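Local coordinates for protein ethanolamine kinase Pv091845 (Plasmodium vivax, PDB 2QG7) that probably phosphorylates ethanolamine, the first step of phosphatidylethanolamine synthesis, at residues Q411-L423 and R445-V458. Sequence-based numbering, arbitrary orientation.
Sequences QPFYICSHINWGL and RLTASCLPIFRSKV
I415 and H418 meet S449 and F454 at the middle of an antiparallel helical pairing in the helix-rich part of this choline/ethanolamine kinase fold, where the chain's C-terminal segment 445-458 runs back along helix 413-430. The branched I415 serves two neighbours: CG2 lies 3.7 Å from S449 CB, while CD1 extends to the backbone of F454. The small S449 lets the backbones come close here, and G422 does the same near R445, whose side chain fits as a knob among S417, H418, W421 and G422.

An aromatic cluster of Y414, H418 and F454 flanks this centre. The imidazole turns its edge to the phenyl face, planes 71° apart, with H418 NE2 over the ring centre and 3.4 Å from F454 CE1. The single methyl of A448 lies over the centre of one imidazole face, CB 3.5 Å from the ring centroid of H418, and W378 packs edge-to-face with both H418 and F454. Farther along, K457 lays its aliphatic chain over the Y414 ring, CE 3.8 Å from the centroid, and a bend at chi4 (-55°) keeps NZ above the same face in a cation-pi contact. The tyrosine hydroxyl hydrogen-bonds to E387.

At the polar edge, R445 is bent at chi2 and chi3, which brings its guanidinium back to helix 413-430 at nearly a right angle to the imidazole. NH2 is hydrogen-bonded to the hydroxyl of Y441, and NH1 makes a weak bond to S417 OG, itself hydrogen-bonded to N366. The guanidinium also helps to set the imidazole's rotation: R445 NE donates to H418 ND1 at 3.2 Å, and NE lies in the imidazole plane and ND1 in the guanidinium plane.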
ATOM      1  N   GLN D 411      -4.835  -7.091  23.014  1.00 51.91           N
ATOM      2  CA  GLN D 411      -5.464  -6.006  22.246  1.00 51.29           C
ATOM      3  C   GLN D 411      -4.523  -4.808  21.926  1.00 49.92           C
ATOM      4  O   GLN D 411      -4.463  -4.371  20.792  1.00 50.54           O
ATOM      5  CB  GLN D 411      -6.779  -5.602  22.944  1.00 51.53           C
ATOM      6  CG  GLN D 411      -7.921  -5.394  22.032  1.00 50.85           C
ATOM      7  CD  GLN D 411      -8.312  -6.601  21.268  1.00 50.38           C
ATOM      8  OE1 GLN D 411      -8.677  -6.522  20.083  1.00 48.48           O
ATOM      9  NE2 GLN D 411      -8.293  -7.740  21.942  1.00 55.96           N
ATOM     10  N   PRO D 412      -3.752  -4.313  22.906  1.00 49.13           N
ATOM     11  CA  PRO D 412      -2.778  -3.281  22.533  1.00 47.71           C
ATOM     12  C   PRO D 412      -1.492  -3.777  21.825  1.00 48.13           C
ATOM     13  O   PRO D 412      -0.664  -2.952  21.422  1.00 48.72           O
ATOM     14  CB  PRO D 412      -2.374  -2.700  23.893  1.00 48.35           C
ATOM     15  CG  PRO D 412      -2.574  -3.840  24.878  1.00 47.62           C
ATOM     16  CD  PRO D 412      -3.735  -4.629  24.360  1.00 47.90           C
ATOM     17  N   PHE D 413      -1.276  -5.093  21.738  1.00 47.36           N
ATOM     18  CA  PHE D 413      -0.067  -5.642  21.118  1.00 46.31           C
ATOM     19  C   PHE D 413      -0.194  -5.660  19.587  1.00 45.51           C
ATOM     20  O   PHE D 413       0.804  -5.840  18.885  1.00 45.70           O
ATOM     21  CB  PHE D 413       0.254  -7.055  21.646  1.00 45.78           C
ATOM     22  CG  PHE D 413       0.789  -7.063  23.040  1.00 44.36           C
ATOM     23  CD1 PHE D 413      -0.082  -7.054  24.137  1.00 40.86           C
ATOM     24  CD2 PHE D 413       2.167  -7.071  23.269  1.00 43.35           C
ATOM     25  CE1 PHE D 413       0.407  -7.063  25.395  1.00 38.74           C
ATOM     26  CE2 PHE D 413       2.683  -7.076  24.571  1.00 39.20           C
ATOM     27  CZ  PHE D 413       1.806  -7.054  25.621  1.00 39.88           C
ATOM     28  N   TYR D 414      -1.414  -5.471  19.096  1.00 44.22           N
ATOM     29  CA  TYR D 414      -1.660  -5.280  17.688  1.00 44.25           C
ATOM     30  C   TYR D 414      -0.828  -4.106  17.118  1.00 45.31           C
ATOM     31  O   TYR D 414      -0.073  -4.261  16.126  1.00 44.72           O
ATOM     32  CB  TYR D 414      -3.122  -5.002  17.495  1.00 43.71           C
ATOM     33  CG  TYR D 414      -3.989  -6.210  17.297  1.00 43.47           C
ATOM     34  CD1 TYR D 414      -4.095  -6.804  16.033  1.00 40.64           C
ATOM     35  CD2 TYR D 414      -4.752  -6.740  18.363  1.00 43.32           C
ATOM     36  CE1 TYR D 414      -4.907  -7.886  15.819  1.00 40.85           C
ATOM     37  CE2 TYR D 414      -5.594  -7.846  18.155  1.00 40.77           C
ATOM     38  CZ  TYR D 414      -5.663  -8.400  16.880  1.00 41.60           C
ATOM     39  OH  TYR D 414      -6.457  -9.472  16.637  1.00 40.22           O
ATOM     40  N   ILE D 415      -0.963  -2.951  17.777  1.00 45.74           N
ATOM     41  CA  ILE D 415      -0.178  -1.755  17.468  1.00 47.42           C
ATOM     42  C   ILE D 415       1.309  -1.923  17.707  1.00 46.28           C
ATOM     43  O   ILE D 415       2.134  -1.359  16.990  1.00 47.40           O
ATOM     44  CB  ILE D 415      -0.649  -0.515  18.274  1.00 48.17           C
ATOM     45  CG1 ILE D 415      -2.108  -0.155  17.902  1.00 49.00           C
ATOM     46  CG2 ILE D 415       0.251   0.700  17.945  1.00 49.01           C
ATOM     47  CD1 ILE D 415      -2.750   0.606  19.057  1.00 55.49           C
ATOM     48  N   CYS D 416       1.635  -2.660  18.739  1.00 45.44           N
ATOM     49  CA  CYS D 416       3.028  -2.982  19.072  1.00 45.76           C
ATOM     50  C   CYS D 416       3.731  -3.804  17.928  1.00 43.57           C
ATOM     51  O   CYS D 416       4.878  -3.578  17.553  1.00 43.31           O
ATOM     52  CB  CYS D 416       3.014  -3.773  20.393  1.00 44.28           C
ATOM     53  SG  CYS D 416       4.638  -4.146  20.959  1.00 52.23           S
ATOM     54  N   SER D 417       3.005  -4.776  17.412  1.00 42.28           N
ATOM     55  CA  SER D 417       3.408  -5.558  16.271  1.00 41.13           C
ATOM     56  C   SER D 417       3.557  -4.697  14.980  1.00 40.73           C
ATOM     57  O   SER D 417       4.490  -4.900  14.215  1.00 41.51           O
ATOM     58  CB  SER D 417       2.334  -6.629  16.064  1.00 40.18           C
ATOM     59  OG  SER D 417       2.529  -7.300  14.855  1.00 40.56           O
ATOM     60  N   HIS D 418       2.650  -3.736  14.758  1.00 39.80           N
ATOM     61  CA  HIS D 418       2.812  -2.747  13.675  1.00 39.09           C
ATOM     62  C   HIS D 418       4.088  -1.902  13.759  1.00 39.08           C
ATOM     63  O   HIS D 418       4.770  -1.702  12.766  1.00 39.79           O
ATOM     64  CB  HIS D 418       1.594  -1.818  13.608  1.00 37.60           C
ATOM     65  CG  HIS D 418       0.342  -2.506  13.204  1.00 33.94           C
ATOM     66  ND1 HIS D 418       0.286  -3.372  12.130  1.00 31.93           N
ATOM     67  CD2 HIS D 418      -0.908  -2.458  13.722  1.00 31.22           C
ATOM     68  CE1 HIS D 418      -0.954  -3.818  11.986  1.00 34.54           C
ATOM     69  NE2 HIS D 418      -1.699  -3.276  12.941  1.00 37.48           N
ATOM     70  N   ILE D 419       4.383  -1.376  14.937  1.00 39.38           N
ATOM     71  CA  ILE D 419       5.557  -0.571  15.121  1.00 39.74           C
ATOM     72  C   ILE D 419       6.829  -1.375  14.945  1.00 40.28           C
ATOM     73  O   ILE D 419       7.768  -0.938  14.273  1.00 41.74           O
ATOM     74  CB  ILE D 419       5.516   0.165  16.487  1.00 39.87           C
ATOM     75  CG1 ILE D 419       4.325   1.141  16.489  1.00 40.39           C
ATOM     76  CG2 ILE D 419       6.836   0.876  16.752  1.00 38.87           C
ATOM     77  CD1 ILE D 419       3.955   1.782  17.864  1.00 44.41           C
ATOM     78  N   ASN D 420       6.864  -2.554  15.546  1.00 40.81           N
ATOM     79  CA  ASN D 420       7.999  -3.461  15.414  1.00 40.45           C
ATOM     80  C   ASN D 420       8.340  -3.763  13.953  1.00 40.12           C
ATOM     81  O   ASN D 420       9.495  -3.649  13.545  1.00 41.45           O
ATOM     82  CB  ASN D 420       7.738  -4.778  16.196  1.00 40.62           C
ATOM     83  CG  ASN D 420       8.944  -5.708  16.193  1.00 41.23           C
ATOM     84  OD1 ASN D 420       9.932  -5.470  16.880  1.00 45.69           O
ATOM     85  ND2 ASN D 420       8.876  -6.756  15.386  1.00 41.59           N
ATOM     86  N   TRP D 421       7.360  -4.186  13.177  1.00 39.49           N
ATOM     87  CA  TRP D 421       7.628  -4.576  11.812  1.00 40.32           C
ATOM     88  C   TRP D 421       7.719  -3.410  10.842  1.00 40.93           C
ATOM     89  O   TRP D 421       8.328  -3.558   9.791  1.00 42.24           O
ATOM     90  CB  TRP D 421       6.634  -5.628  11.323  1.00 39.80           C
ATOM     91  CG  TRP D 421       6.908  -6.967  11.980  1.00 41.40           C
ATOM     92  CD1 TRP D 421       6.160  -7.565  12.947  1.00 40.80           C
ATOM     93  CD2 TRP D 421       8.050  -7.818  11.775  1.00 40.82           C
ATOM     94  NE1 TRP D 421       6.742  -8.746  13.321  1.00 42.09           N
ATOM     95  CE2 TRP D 421       7.904  -8.923  12.634  1.00 38.82           C
ATOM     96  CE3 TRP D 421       9.182  -7.756  10.941  1.00 39.76           C
ATOM     97  CZ2 TRP D 421       8.832  -9.969  12.686  1.00 41.53           C
ATOM     98  CZ3 TRP D 421      10.117  -8.801  10.994  1.00 41.07           C
ATOM     99  CH2 TRP D 421       9.942  -9.886  11.863  1.00 41.88           C
ATOM    100  N   GLY D 422       7.100  -2.266  11.197  1.00 41.13           N
ATOM    101  CA  GLY D 422       7.362  -1.007  10.516  1.00 40.18           C
ATOM    102  C   GLY D 422       8.816  -0.570  10.547  1.00 40.18           C
ATOM    103  O   GLY D 422       9.337  -0.158   9.538  1.00 39.63           O
ATOM    104  N   LEU D 423       9.454  -0.625  11.720  1.00 40.46           N
ATOM    105  CA  LEU D 423      10.793  -0.121  11.891  1.00 40.98           C
ATOM    106  C   LEU D 423      11.789  -1.115  11.364  1.00 42.10           C
ATOM    107  O   LEU D 423      12.811  -0.724  10.817  1.00 43.96           O
ATOM    108  CB  LEU D 423      11.090   0.154  13.353  1.00 41.49           C
ATOM    109  CG  LEU D 423      10.284   1.160  14.162  1.00 42.57           C
ATOM    110  CD1 LEU D 423      10.698   1.094  15.633  1.00 42.30           C
ATOM    111  CD2 LEU D 423      10.345   2.587  13.570  1.00 41.26           C
ATOM    112  N   ARG D 445       2.810  -0.568   7.617  1.00 38.74           N
ATOM    113  CA  ARG D 445       2.740  -1.049   9.011  1.00 39.40           C
ATOM    114  C   ARG D 445       2.676   0.112  10.001  1.00 39.82           C
ATOM    115  O   ARG D 445       1.880   0.068  10.911  1.00 40.97           O
ATOM    116  CB  ARG D 445       3.900  -1.992   9.412  1.00 38.23           C
ATOM    117  CG  ARG D 445       4.028  -3.266   8.638  1.00 36.84           C
ATOM    118  CD  ARG D 445       2.744  -4.069   8.587  1.00 41.71           C
ATOM    119  NE  ARG D 445       2.295  -4.464   9.937  1.00 45.50           N
ATOM    120  CZ  ARG D 445       2.678  -5.575  10.572  1.00 45.91           C
ATOM    121  NH1 ARG D 445       2.192  -5.809  11.766  1.00 46.16           N
ATOM    122  NH2 ARG D 445       3.530  -6.459  10.023  1.00 46.98           N
ATOM    123  N   LEU D 446       3.535   1.119   9.830  1.00 40.39           N
ATOM    124  CA  LEU D 446       3.531   2.311  10.669  1.00 41.14           C
ATOM    125  C   LEU D 446       2.246   3.099  10.579  1.00 42.28           C
ATOM    126  O   LEU D 446       1.845   3.673  11.577  1.00 43.89           O
ATOM    127  CB  LEU D 446       4.690   3.236  10.342  1.00 40.52           C
ATOM    128  CG  LEU D 446       6.071   2.801  10.869  1.00 42.56           C
ATOM    129  CD1 LEU D 446       7.135   3.879  10.580  1.00 41.21           C
ATOM    130  CD2 LEU D 446       6.085   2.430  12.384  1.00 38.31           C
ATOM    131  N   THR D 447       1.615   3.136   9.394  1.00 42.43           N
ATOM    132  CA  THR D 447       0.310   3.755   9.177  1.00 41.80           C
ATOM    133  C   THR D 447      -0.749   2.991   9.993  1.00 42.36           C
ATOM    134  O   THR D 447      -1.621   3.606  10.616  1.00 42.49           O
ATOM    135  CB  THR D 447      -0.078   3.776   7.646  1.00 41.30           C
ATOM    136  OG1 THR D 447       0.893   4.516   6.895  1.00 44.72           O
ATOM    137  CG2 THR D 447      -1.407   4.416   7.394  1.00 40.67           C
ATOM    138  N   ALA D 448      -0.690   1.650   9.929  1.00 42.67           N
ATOM    139  CA  ALA D 448      -1.579   0.766  10.690  1.00 41.94           C
ATOM    140  C   ALA D 448      -1.519   0.996  12.196  1.00 41.35           C
ATOM    141  O   ALA D 448      -2.520   0.800  12.859  1.00 42.05           O
ATOM    142  CB  ALA D 448      -1.312  -0.678  10.363  1.00 41.36           C
ATOM    143  N   SER D 449      -0.370   1.407  12.722  1.00 41.22           N
ATOM    144  CA  SER D 449      -0.236   1.707  14.119  1.00 42.44           C
ATOM    145  C   SER D 449      -0.984   2.973  14.534  1.00 43.29           C
ATOM    146  O   SER D 449      -1.333   3.131  15.703  1.00 45.14           O
ATOM    147  CB  SER D 449       1.219   1.835  14.505  1.00 41.62           C
ATOM    148  OG  SER D 449       1.776   3.022  13.978  1.00 46.63           O
ATOM    149  N   CYS D 450      -1.251   3.866  13.586  1.00 43.92           N
ATOM    150  CA  CYS D 450      -2.040   5.081  13.837  1.00 42.93           C
ATOM    151  C   CYS D 450      -3.488   4.908  13.453  1.00 42.84           C
ATOM    152  O   CYS D 450      -4.275   5.813  13.708  1.00 44.28           O
ATOM    153  CB  CYS D 450      -1.466   6.261  13.045  1.00 41.57           C
ATOM    154  SG  CYS D 450       0.239   6.597  13.446  1.00 43.48           S
ATOM    155  N   LEU D 451      -3.858   3.792  12.831  1.00 42.84           N
ATOM    156  CA  LEU D 451      -5.226   3.672  12.312  1.00 44.27           C
ATOM    157  C   LEU D 451      -6.246   3.382  13.406  1.00 45.95           C
ATOM    158  O   LEU D 451      -5.952   2.634  14.319  1.00 46.60           O
ATOM    159  CB  LEU D 451      -5.347   2.603  11.242  1.00 43.66           C
ATOM    160  CG  LEU D 451      -4.825   2.807   9.824  1.00 43.41           C
ATOM    161  CD1 LEU D 451      -4.955   1.495   9.079  1.00 41.17           C
ATOM    162  CD2 LEU D 451      -5.574   3.894   9.083  1.00 44.95           C
ATOM    163  N   PRO D 452      -7.452   3.993  13.317  1.00 47.67           N
ATOM    164  CA  PRO D 452      -8.550   3.807  14.270  1.00 47.83           C
ATOM    165  C   PRO D 452      -8.941   2.355  14.517  1.00 48.50           C
ATOM    166  O   PRO D 452      -9.179   1.968  15.671  1.00 48.87           O
ATOM    167  CB  PRO D 452      -9.705   4.551  13.592  1.00 47.47           C
ATOM    168  CG  PRO D 452      -9.027   5.689  12.904  1.00 47.01           C
ATOM    169  CD  PRO D 452      -7.849   4.978  12.271  1.00 48.69           C
ATOM    170  N   ILE D 453      -9.016   1.564  13.443  1.00 48.46           N
ATOM    171  CA  ILE D 453      -9.342   0.153  13.547  1.00 47.23           C
ATOM    172  C   ILE D 453      -8.399  -0.612  14.473  1.00 47.11           C
ATOM    173  O   ILE D 453      -8.757  -1.669  14.968  1.00 48.21           O
ATOM    174  CB  ILE D 453      -9.390  -0.536  12.145  1.00 48.45           C
ATOM    175  CG1 ILE D 453      -8.066  -0.321  11.388  1.00 46.48           C
ATOM    176  CG2 ILE D 453     -10.621  -0.042  11.326  1.00 47.17           C
ATOM    177  CD1 ILE D 453      -7.898  -1.232  10.215  1.00 46.47           C
ATOM    178  N   PHE D 454      -7.213  -0.085  14.728  1.00 46.17           N
ATOM    179  CA  PHE D 454      -6.285  -0.746  15.601  1.00 46.07           C
ATOM    180  C   PHE D 454      -6.128   0.005  16.900  1.00 46.79           C
ATOM    181  O   PHE D 454      -5.848  -0.614  17.923  1.00 48.09           O
ATOM    182  CB  PHE D 454      -4.899  -0.945  14.945  1.00 45.74           C
ATOM    183  CG  PHE D 454      -4.884  -2.008  13.897  1.00 45.13           C
ATOM    184  CD1 PHE D 454      -4.743  -1.679  12.556  1.00 43.19           C
ATOM    185  CD2 PHE D 454      -5.018  -3.356  14.251  1.00 46.04           C
ATOM    186  CE1 PHE D 454      -4.734  -2.669  11.584  1.00 43.12           C
ATOM    187  CE2 PHE D 454      -5.028  -4.361  13.286  1.00 45.36           C
ATOM    188  CZ  PHE D 454      -4.889  -4.014  11.953  1.00 46.34           C
ATOM    189  N   ARG D 455      -6.290   1.327  16.874  1.00 46.78           N
ATOM    190  CA  ARG D 455      -6.171   2.131  18.088  1.00 46.53           C
ATOM    191  C   ARG D 455      -7.400   1.975  19.013  1.00 46.98           C
ATOM    192  O   ARG D 455      -7.286   2.158  20.214  1.00 47.07           O
ATOM    193  CB  ARG D 455      -5.998   3.608  17.720  1.00 46.29           C
ATOM    194  CG  ARG D 455      -4.662   3.990  17.156  1.00 45.94           C
ATOM    195  CD  ARG D 455      -3.681   4.258  18.258  1.00 43.01           C
ATOM    196  NE  ARG D 455      -2.442   4.868  17.803  1.00 44.53           N
ATOM    197  CZ  ARG D 455      -2.195   6.184  17.787  1.00 46.49           C
ATOM    198  NH1 ARG D 455      -1.035   6.637  17.363  1.00 45.43           N
ATOM    199  NH2 ARG D 455      -3.108   7.066  18.180  1.00 48.88           N
ATOM    200  N   SER D 456      -8.564   1.679  18.446  1.00 47.44           N
ATOM    201  CA  SER D 456      -9.787   1.567  19.211  1.00 49.54           C
ATOM    202  C   SER D 456      -9.986   0.173  19.823  1.00 51.68           C
ATOM    203  O   SER D 456     -11.037  -0.129  20.430  1.00 52.45           O
ATOM    204  CB  SER D 456     -10.986   1.914  18.341  1.00 49.06           C
ATOM    205  OG  SER D 456     -11.144   0.965  17.313  1.00 50.43           O
ATOM    206  N   LYS D 457      -8.982  -0.681  19.621  1.00 52.86           N
ATOM    207  CA  LYS D 457      -8.950  -2.010  20.173  1.00 52.33           C
ATOM    208  C   LYS D 457      -8.598  -1.887  21.645  1.00 53.32           C
ATOM    209  O   LYS D 457      -9.169  -2.601  22.471  1.00 54.18           O
ATOM    210  CB  LYS D 457      -7.879  -2.831  19.451  1.00 51.69           C
ATOM    211  CG  LYS D 457      -8.366  -3.478  18.166  1.00 49.72           C
ATOM    212  CD  LYS D 457      -7.221  -4.259  17.599  1.00 45.18           C
ATOM    213  CE  LYS D 457      -7.489  -4.709  16.190  1.00 43.08           C
ATOM    214  NZ  LYS D 457      -8.747  -5.461  16.106  1.00 46.68           N
ATOM    215  N   VAL D 458      -7.675  -0.975  21.959  1.00 53.47           N
ATOM    216  CA  VAL D 458      -7.164  -0.785  23.312  1.00 54.61           C
ATOM    217  C   VAL D 458      -8.226  -0.300  24.314  1.00 55.74           C
ATOM    218  O   VAL D 458      -9.169   0.442  23.944  1.00 57.61           O
ATOM    219  CB  VAL D 458      -5.988   0.213  23.318  1.00 54.42           C
ATOM    220  CG1 VAL D 458      -5.464   0.426  24.761  1.00 56.45           C
ATOM    221  CG2 VAL D 458      -4.876  -0.314  22.438  1.00 52.22           C
TER